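Local coordinates for small TOPRIM domain protein (Geobacillus stearothermophilus, PDB 2FCJ) that is of unknown function but carries a Toprim domain, a fold shared with topoisomerases and primases, and so may act on nucleic acids, at residues Glu42-Ala45 with Asp46-Glu49; Gly63-Leu66 with Arg67-Phe70; Ile94-Leu97 with Ala98-Leu102. All coordinates share one frame; numbering follows the deposited sequence.

Contact 1: residues Glu42-Ala45 with Asp46-Glu49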
# COMPACT_ATOMS: atom_id res chain seq x y z
N GLU A 42 14.18 -7.73 1.93
CA GLU A 42 14.91 -8.29 0.80
C GLU A 42 14.23 -9.56 0.30
O GLU A 42 14.10 -9.76 -0.91
CB GLU A 42 16.36 -8.60 1.18
CG GLU A 42 17.19 -9.26 0.08
CD GLU A 42 18.62 -9.53 0.51
OE1 GLU A 42 18.92 -9.40 1.71
OE2 GLU A 42 19.44 -9.88 -0.37
N GLU A 43 13.82 -10.43 1.21
CA GLU A 43 13.11 -11.65 0.84
C GLU A 43 11.84 -11.31 0.08
O GLU A 43 11.53 -11.93 -0.94
CB GLU A 43 12.75 -12.46 2.08
CG GLU A 43 13.90 -13.21 2.70
CD GLU A 43 13.43 -14.18 3.77
OE1 GLU A 43 12.22 -14.17 4.09
OE2 GLU A 43 14.26 -14.95 4.28
N LEU A 44 11.07 -10.37 0.61
CA LEU A 44 9.86 -9.93 -0.06
C LEU A 44 10.15 -9.40 -1.46
O LEU A 44 9.45 -9.73 -2.41
CB LEU A 44 9.18 -8.86 0.79
CG LEU A 44 7.79 -8.41 0.35
CD1 LEU A 44 6.83 -9.58 0.39
CD2 LEU A 44 7.34 -7.28 1.27
N ALA A 45 11.16 -8.54 -1.59
CA ALA A 45 11.53 -8.00 -2.90
C ALA A 45 11.85 -9.13 -3.87
O ALA A 45 11.47 -9.09 -5.05
CB ALA A 45 12.71 -7.03 -2.79
N ASP A 46 12.59 -10.11 -3.39
CA ASP A 46 12.94 -11.26 -4.21
C ASP A 46 11.68 -12.00 -4.67
O ASP A 46 11.53 -12.34 -5.85
CB ASP A 46 13.85 -12.22 -3.43
CG ASP A 46 15.29 -11.71 -3.33
OD1 ASP A 46 15.66 -10.77 -4.06
OD2 ASP A 46 16.07 -12.31 -2.56
N GLU A 47 10.79 -12.27 -3.72
CA GLU A 47 9.56 -12.99 -4.01
C GLU A 47 8.70 -12.22 -5.00
O GLU A 47 8.05 -12.83 -5.87
CB GLU A 47 8.77 -13.25 -2.73
CG GLU A 47 9.37 -14.32 -1.83
CD GLU A 47 8.65 -14.41 -0.51
OE1 GLU A 47 8.03 -13.39 -0.11
OE2 GLU A 47 8.70 -15.48 0.13
N LEU A 48 8.76 -10.89 -4.93
CA LEU A 48 7.85 -10.06 -5.71
C LEU A 48 8.45 -9.57 -7.03
O LEU A 48 7.87 -8.72 -7.69
CB LEU A 48 7.32 -8.89 -4.88
CG LEU A 48 6.42 -9.31 -3.71
CD1 LEU A 48 6.03 -8.11 -2.86
CD2 LEU A 48 5.21 -10.13 -4.14
N GLU A 49 9.59 -10.12 -7.43
CA GLU A 49 10.12 -9.79 -8.75
C GLU A 49 9.09 -10.07 -9.84
O GLU A 49 8.50 -11.15 -9.87
CB GLU A 49 11.43 -10.54 -9.05
CG GLU A 49 11.94 -10.37 -10.48
CD GLU A 49 12.20 -8.92 -10.88
OE1 GLU A 49 12.72 -8.16 -10.04
OE2 GLU A 49 11.97 -8.58 -12.06
O HOH W 1 18.59 -11.78 -1.99

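Contact 2: residues Gly63-Leu66 with Arg67-Phe70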
# COMPACT_ATOMS: atom_id res chain seq x y z
N GLY A 63 5.86 6.56 8.96
CA GLY A 63 5.61 6.28 7.55
C GLY A 63 6.82 6.61 6.71
O GLY A 63 7.21 5.84 5.83
N GLU A 64 7.44 7.75 7.01
CA GLU A 64 8.62 8.22 6.31
C GLU A 64 9.82 7.30 6.54
O GLU A 64 10.60 7.03 5.62
CB GLU A 64 8.94 9.66 6.72
CG GLU A 64 9.80 10.41 5.73
CD GLU A 64 9.04 10.80 4.47
OE1 GLU A 64 8.02 10.17 4.15
OE2 GLU A 64 9.47 11.77 3.81
N LYS A 65 9.92 6.75 7.75
CA LYS A 65 10.96 5.78 8.06
C LYS A 65 10.83 4.53 7.19
O LYS A 65 11.82 3.97 6.69
CB LYS A 65 10.86 5.37 9.54
CG LYS A 65 11.97 4.44 10.01
CD LYS A 65 12.17 4.55 11.52
CE LYS A 65 11.16 3.68 12.27
NZ LYS A 65 11.60 3.38 13.67
N LEU A 66 9.61 4.04 7.05
CA LEU A 66 9.34 2.90 6.21
C LEU A 66 9.62 3.22 4.75
O LEU A 66 10.27 2.45 4.05
CB LEU A 66 7.90 2.46 6.40
CG LEU A 66 7.51 1.13 5.77
CD1 LEU A 66 8.34 -0.01 6.37
CD2 LEU A 66 6.02 0.87 6.00
N ARG A 67 9.23 4.40 4.31
CA ARG A 67 9.55 4.78 2.93
C ARG A 67 11.05 4.82 2.69
O ARG A 67 11.53 4.38 1.64
CB ARG A 67 8.95 6.13 2.57
CG ARG A 67 7.45 6.12 2.47
CD ARG A 67 6.98 7.35 1.76
NE ARG A 67 5.55 7.51 1.91
CZ ARG A 67 4.65 6.84 1.18
NH1 ARG A 67 5.06 6.00 0.24
NH2 ARG A 67 3.36 7.04 1.39
N ARG A 68 11.80 5.34 3.65
CA ARG A 68 13.24 5.44 3.51
C ARG A 68 13.87 4.06 3.41
O ARG A 68 14.76 3.83 2.58
CB ARG A 68 13.83 6.20 4.69
CG ARG A 68 15.31 6.48 4.49
CD ARG A 68 15.86 7.37 5.57
NE ARG A 68 15.43 6.91 6.88
CZ ARG A 68 15.37 7.67 7.97
NH1 ARG A 68 15.76 8.94 7.92
NH2 ARG A 68 14.96 7.15 9.11
N GLN A 69 13.38 3.13 4.23
CA GLN A 69 13.87 1.76 4.17
C GLN A 69 13.59 1.16 2.80
O GLN A 69 14.44 0.47 2.22
CB GLN A 69 13.21 0.92 5.26
CG GLN A 69 13.81 -0.45 5.37
CD GLN A 69 13.07 -1.31 6.33
OE1 GLN A 69 11.90 -1.05 6.66
NE2 GLN A 69 13.72 -2.38 6.78
N PHE A 70 12.39 1.38 2.29
CA PHE A 70 12.03 0.86 0.98
C PHE A 70 12.88 1.45 -0.14
O PHE A 70 13.20 0.75 -1.10
CB PHE A 70 10.53 1.05 0.69
CG PHE A 70 9.66 -0.09 1.18
CD1 PHE A 70 9.53 -0.35 2.53
CD2 PHE A 70 9.02 -0.93 0.29
CE1 PHE A 70 8.72 -1.41 2.99
CE2 PHE A 70 8.22 -1.98 0.74
CZ PHE A 70 8.08 -2.21 2.09
O HOH W 2 5.32 9.13 4.20
O HOH W 3 14.39 4.21 7.50

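Contact 3: residues Ile94-Leu97 with Ala98-Leu102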
# COMPACT_ATOMS: atom_id res chain seq x y z
N ILE A 94 -12.85 7.03 3.31
CA ILE A 94 -12.87 5.93 2.35
C ILE A 94 -12.79 6.42 0.90
O ILE A 94 -12.05 5.86 0.09
CB ILE A 94 -14.08 5.01 2.60
CG1 ILE A 94 -13.92 4.27 3.94
CG2 ILE A 94 -14.21 4.00 1.47
CD1 ILE A 94 -15.06 3.31 4.27
N TRP A 95 -13.49 7.50 0.58
CA TRP A 95 -13.51 7.97 -0.80
C TRP A 95 -12.13 8.48 -1.21
O TRP A 95 -11.76 8.37 -2.38
CB TRP A 95 -14.62 9.02 -1.03
CG TRP A 95 -14.44 10.26 -0.26
CD1 TRP A 95 -14.99 10.55 0.95
CD2 TRP A 95 -13.57 11.34 -0.59
NE1 TRP A 95 -14.56 11.78 1.37
CE2 TRP A 95 -13.69 12.29 0.43
CE3 TRP A 95 -12.76 11.63 -1.69
CZ2 TRP A 95 -12.98 13.48 0.43
CZ3 TRP A 95 -12.07 12.84 -1.71
CH2 TRP A 95 -12.19 13.74 -0.65
N HIS A 96 -11.36 9.02 -0.26
CA HIS A 96 -10.05 9.57 -0.59
C HIS A 96 -9.09 8.42 -0.88
O HIS A 96 -8.37 8.44 -1.87
CB HIS A 96 -9.49 10.49 0.53
CG HIS A 96 -8.08 10.92 0.30
ND1 HIS A 96 -7.71 11.78 -0.72
CD2 HIS A 96 -6.94 10.65 0.98
CE1 HIS A 96 -6.41 12.01 -0.66
NE2 HIS A 96 -5.92 11.32 0.35
N LEU A 97 -9.09 7.40 -0.02
CA LEU A 97 -8.27 6.22 -0.25
C LEU A 97 -8.63 5.60 -1.60
O LEU A 97 -7.75 5.24 -2.40
CB LEU A 97 -8.53 5.23 0.86
CG LEU A 97 -7.75 3.93 0.80
CD1 LEU A 97 -6.25 4.19 0.71
CD2 LEU A 97 -8.08 3.04 1.99
N ALA A 98 -9.92 5.49 -1.87
CA ALA A 98 -10.37 4.96 -3.14
C ALA A 98 -9.82 5.78 -4.32
O ALA A 98 -9.38 5.21 -5.31
CB ALA A 98 -11.89 4.89 -3.19
N GLN A 99 -9.84 7.10 -4.20
CA GLN A 99 -9.32 7.95 -5.27
C GLN A 99 -7.80 7.84 -5.44
O GLN A 99 -7.30 7.87 -6.57
CB GLN A 99 -9.75 9.40 -5.06
CG GLN A 99 -11.25 9.60 -5.25
CD GLN A 99 -11.64 11.05 -5.39
OE1 GLN A 99 -10.80 11.95 -5.27
NE2 GLN A 99 -12.94 11.29 -5.54
N VAL A 100 -7.07 7.71 -4.33
CA VAL A 100 -5.63 7.49 -4.42
C VAL A 100 -5.34 6.22 -5.20
O VAL A 100 -4.49 6.21 -6.10
CB VAL A 100 -5.00 7.45 -3.02
CG1 VAL A 100 -3.55 6.98 -3.09
CG2 VAL A 100 -5.07 8.82 -2.38
N LEU A 101 -6.08 5.17 -4.90
CA LEU A 101 -5.88 3.89 -5.57
C LEU A 101 -6.34 3.94 -7.02
O LEU A 101 -5.68 3.38 -7.91
CB LEU A 101 -6.59 2.78 -4.81
CG LEU A 101 -6.01 2.55 -3.41
CD1 LEU A 101 -6.76 1.44 -2.69
CD2 LEU A 101 -4.50 2.27 -3.45
N LEU A 102 -7.46 4.60 -7.27
CA LEU A 102 -7.94 4.77 -8.63
C LEU A 102 -6.96 5.54 -9.48
O LEU A 102 -6.75 5.22 -10.65
CB LEU A 102 -9.28 5.49 -8.60
CG LEU A 102 -9.86 5.73 -9.98
CD1 LEU A 102 -10.19 4.41 -10.69
CD2 LEU A 102 -11.09 6.61 -9.85

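Contact 1: residues Glu42-Ala45 with Asp46-Glu49
Leu44 and Leu48, one helical turn apart, meet through their methyl ends: CD1 of Leu44 lies 3.7 Å from CD1 of Leu48, and the Leu48 methyl is just as near to Leu44 CG. The two side chains run slantwise to each other. In Leu44, CG stands opposite the backbone nitrogen (chi1 -172°), while in Leu48 it lies opposite the carbonyl carbon, and these two settings bring the branches together. A carboxylate borders the same patch, since OE1 of Glu47 comes 4.0 Å from Leu44 CD1, the two side chains crossing at nearly a right angle.

On another side of the helix, Glu42 and Asp46 lie alongside each other and point the same way, with carboxylate planes turned 64° apart. Their nearest charged oxygens, Glu42 OE2 and Asp46 OD2, are 4.7 Å apart, and one water spans them, donating to each at 2.6 Å. Two like charges thus share a water donor, which would be expected to ease their repulsion.

This stretch takes in the C-terminal end of helix 38-47, one of the helices packed around the parallel sheet of the Toprim domain, and the first two residues beyond it. The two leucines turn to the sheet, Leu44 touching Ile9 and Leu48 touching Val7 of strand 6-10, whereas the acidic residues are exposed.

Behind the side chains, the amides of Asp46 and Glu47 bond regularly to the carbonyls of Glu42 and Glu43. The pattern changes at Leu48, the first residue to leave helical backbone angles. Its N reaches Leu44 O at 2.9 Å, but bent to 135° at the hydrogen, and makes a second, weak bond to Ala45 O at 3.3 Å. Glu49 N then bonds weakly to Asp46 O as the chain leaves the helix.

Contact 2: residues Gly63-Leu66 with Arg67-Phe70
Arg67 follows Leu66 directly and sends its amide back to Gly63 O, the first of four regular backbone bonds; those of Arg68, Gln69 and Phe70 go to Glu64, Lys65 and Leu66. The Arg67 side chain runs extended from CG to NE, with CG passing 3.4 Å from Gly63 O. Its NE is 4.3 Å from Glu64 OE1, too far for a salt bridge, and a water joins the two instead. That water lies in the guanidinium plane, accepts from NE at 2.8 Å and donates to Glu64 OE1. The carboxylate plane stands almost perpendicular to the guanidinium, at 84°.

Arg68 bends at chi3 (47°), which turns NE back toward the helix: a second water accepts from it at 3.0 Å and donates to Lys65 O. This carbonyl therefore serves both the Gln69 amide and a water. Gln69 places OE1 3.7 Å from Leu66 CD1, while its NE2 bonds to Ile36 O and Asp38 OD1.

Phe70 lies beside Leu66, both pointing the same way, with CE1 3.7 Å from Leu66 CD1. The Leu66 carbonyl oxygen sits near the plane of the ring, at its edge, 3.3 Å from CD1 of Phe70.

Helix 61-73 is the crossover of a beta-alpha-beta unit between parallel strands 52-56 and 78-80. Leu66 and Phe70 both rest on Leu55 of the first strand, Arg67 and Phe70 touch His79 of the second, and Arg67 NH2 bonds to Leu80 O; toward helix 38-47, Gln69 and Phe70 pack on Leu41.

Contact 3: residues Ile94-Leu97 with Ala98-Leu102
From Ile94 to Leu101 the backbone is regular alpha helix, the amides of Ala98, Gln99, Val100 and Leu101 bonding to the carbonyls four residues earlier at 2.9 to 3.0 Å. Among the side chains, His96 and Val100 meet through a CH-pi contact. CG2 of Val100 sits over one face of the imidazole, offset toward its rim, 4.0 Å from the ring centroid and 21° off the normal. Of the ring atoms, NE2 of His96 is the closest to Val100 CG2, at 3.8 Å. CG of His96 stands opposite the backbone nitrogen, which carries the imidazole along the helix, and the second torsion turns a face of the ring to Val100 one turn later.

Trp95 takes the first torsion that wedges CG between the backbone nitrogen and the carbonyl carbon (chi1 64°). Its indole therefore lies against its own helix, with CB of His96 over one face. Gln99 CD lies in the indole plane at its edge, 3.9 Å from Trp95 CE3; ring and amide planes are 70° apart. Closer to the backbone, Gln99 CG is only 3.2 Å from Trp95 O.

The buried side is aliphatic and looser across this turn, with Leu97 CG 4.4 Å from Leu101 CD1. Both leucines turn to helix 13-22, Leu97 touching Lys18 and Leu101 touching Val22, and Ile94 also meets Val22.

The imidazole is fixed from several directions: Val100 on a face, the Tyr86 ring meeting it obliquely, and a hydrogen bond from the amide of Asp83 to NE2. Because NE2 accepts the Asp83 N-H bond, the imidazole is probably neutral, with its proton on ND1.

In the fold
All three pack residues one turn apart, contacts 2 and 3 within a helix and contact 1 at the end of one. Contact 1 is a surface contact without a buried residue, whereas contacts 2 and 3 are each half buried. Contacts 1 and 2 lie on helices that touch each other, 38-47 and 61-73, with centres 17 Å apart and nearest atoms about 5 Å; contact 3, on helix 94-103, is across the chain's centre from contact 1, their centres 27 Å apart. Water links charged groups in the first two, like charges in contact 1 and opposite charges in contact 2. Contact 3 relies instead on aromatic and aliphatic packing, and its leucines touch helix 13-22.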